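Local coordinates for polyketide synthase PksJ (PDB 4J1Q), which carries a ketoreductase domain of the bacillaene assembly line that binds NADPH and stereoselectively reduces alpha- and beta-keto groups of polyketide intermediates, at residues L103-I108 with F137-T141. Sequence-based numbering, arbitrary orientation.
Sequences LSAGRI and FSKLT
The carbonyl oxygen of I108 takes a nearly straight hydrogen bond, 2.8 Å, from the amide N of T141 (N-H...O angle 177°), and a weak CA-H...O approach from L140 CA at 3.5 Å. With I108 N to K139 O at 3.0 Å, this starts the parallel pairing of strands 108-115 and 140-147, neighbours in the Rossmann-like structural subdomain of a polyketide ketoreductase; the NADPH pocket belongs to the other, catalytic half. R107 CA adds a bent CA-H...O contact to K139 O, 3.2 Å. Each strand follows a helix: 100-105 ends just before G106, and 126-136 leads into a type I turn from F137 to L140, drawn together by L140 N to F137 O. The buried L103 reaches from the first helix to F137 and L140. Its CD1 lies over one face of the F137 ring, modelled too tightly, so the CH-pi contact is doubtful in detail; CD2 turns to L140 CB at 4.1 Å. V100 also touches F137. K139, its chain extended (chi2 -165°, chi3 -172°), runs past the L103 and S104 carbonyls, bringing NZ near A105 O without a bond. R107 crosses it at about a right angle, R107 CG resting 3.8 Å from K139 CB.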
loop_
_atom_site.group_PDB
_atom_site.type_symbol
_atom_site.label_atom_id
_atom_site.label_comp_id
_atom_site.label_asym_id
_atom_site.label_seq_id
_atom_site.Cartn_x
_atom_site.Cartn_y
_atom_site.Cartn_z
ATOM N N LEU A 103 13.597 23.407 -2.030
ATOM C CA LEU A 103 13.744 22.545 -0.869
ATOM C C LEU A 103 15.176 22.610 -0.372
ATOM O O LEU A 103 15.425 22.581 0.810
ATOM C CB LEU A 103 13.374 21.103 -1.212
ATOM C CG LEU A 103 11.896 20.859 -1.545
ATOM C CD1 LEU A 103 11.663 19.397 -1.873
ATOM C CD2 LEU A 103 11.002 21.289 -0.390
ATOM N N SER A 104 16.125 22.715 -1.285
ATOM C CA SER A 104 17.502 22.866 -0.869
ATOM C C SER A 104 17.632 24.157 -0.086
ATOM O O SER A 104 18.217 24.178 0.988
ATOM C CB SER A 104 18.451 22.871 -2.068
ATOM O OG SER A 104 19.773 23.151 -1.654
ATOM N N ALA A 105 17.017 25.217 -0.597
ATOM C CA ALA A 105 17.205 26.554 -0.043
ATOM C C ALA A 105 16.528 26.706 1.308
ATOM O O ALA A 105 17.120 27.240 2.245
ATOM C CB ALA A 105 16.700 27.615 -1.008
ATOM N N GLY A 106 15.276 26.268 1.401
ATOM C CA GLY A 106 14.440 26.627 2.539
ATOM C C GLY A 106 13.254 25.704 2.733
ATOM O O GLY A 106 12.927 24.886 1.855
ATOM N N ARG A 107 12.552 25.898 3.844
ATOM C CA ARG A 107 11.487 24.990 4.242
ATOM C C ARG A 107 10.188 25.144 3.475
ATOM O O ARG A 107 9.808 26.232 3.026
ATOM C CB ARG A 107 11.207 25.097 5.733
ATOM C CG ARG A 107 12.225 24.379 6.588
ATOM C CD ARG A 107 11.704 24.273 8.015
ATOM N NE ARG A 107 12.660 23.616 8.897
ATOM C CZ ARG A 107 12.742 22.297 9.059
ATOM N NH1 ARG A 107 11.881 21.491 8.447
ATOM N NH2 ARG A 107 13.668 21.781 9.862
ATOM N N ILE A 108 9.484 24.036 3.358
ATOM C CA ILE A 108 8.229 24.074 2.674
ATOM C C ILE A 108 7.214 23.111 3.266
ATOM O O ILE A 108 7.575 22.128 3.894
ATOM C CB ILE A 108 8.411 23.816 1.181
ATOM C CG1 ILE A 108 9.631 24.600 0.669
ATOM C CG2 ILE A 108 7.121 24.139 0.439
ATOM C CD1 ILE A 108 9.589 24.967 -0.799
ATOM N N PHE A 137 13.923 14.880 1.165
ATOM C CA PHE A 137 14.038 16.329 1.254
ATOM C C PHE A 137 13.991 16.817 2.713
ATOM O O PHE A 137 12.926 16.969 3.285
ATOM C CB PHE A 137 12.956 17.012 0.398
ATOM C CG PHE A 137 12.983 16.608 -1.065
ATOM C CD1 PHE A 137 11.905 15.925 -1.644
ATOM C CD2 PHE A 137 14.097 16.870 -1.857
ATOM C CE1 PHE A 137 11.926 15.562 -2.982
ATOM C CE2 PHE A 137 14.149 16.448 -3.180
ATOM C CZ PHE A 137 13.065 15.791 -3.744
ATOM N N SER A 138 15.164 17.037 3.304
ATOM C CA SER A 138 15.310 17.475 4.702
ATOM C C SER A 138 14.256 18.474 5.210
ATOM O O SER A 138 13.872 18.441 6.373
ATOM C CB SER A 138 16.712 18.086 4.914
ATOM O OG SER A 138 17.664 17.114 5.300
ATOM N N LYS A 139 13.894 19.445 4.384
ATOM C CA LYS A 139 13.258 20.662 4.875
ATOM C C LYS A 139 11.813 20.752 4.417
ATOM O O LYS A 139 11.205 21.834 4.409
ATOM C CB LYS A 139 14.045 21.890 4.412
ATOM C CG LYS A 139 15.504 21.884 4.844
ATOM C CD LYS A 139 16.145 23.259 4.687
ATOM C CE LYS A 139 17.638 23.169 4.947
ATOM N NZ LYS A 139 18.266 24.502 5.146
ATOM N N LEU A 140 11.271 19.599 4.057
ATOM C CA LEU A 140 9.894 19.487 3.639
ATOM C C LEU A 140 9.044 18.951 4.785
ATOM O O LEU A 140 9.460 18.042 5.496
ATOM C CB LEU A 140 9.810 18.549 2.447
ATOM C CG LEU A 140 8.423 18.121 1.989
ATOM C CD1 LEU A 140 7.656 19.329 1.512
ATOM C CD2 LEU A 140 8.572 17.113 0.854
ATOM N N THR A 141 7.894 19.583 4.998
ATOM C CA THR A 141 6.826 19.033 5.806
ATOM C C THR A 141 5.672 18.650 4.887
ATOM O O THR A 141 5.187 19.489 4.130
ATOM C CB THR A 141 6.305 20.054 6.857
ATOM O OG1 THR A 141 7.282 20.221 7.888
ATOM C CG2 THR A 141 5.014 19.544 7.506
#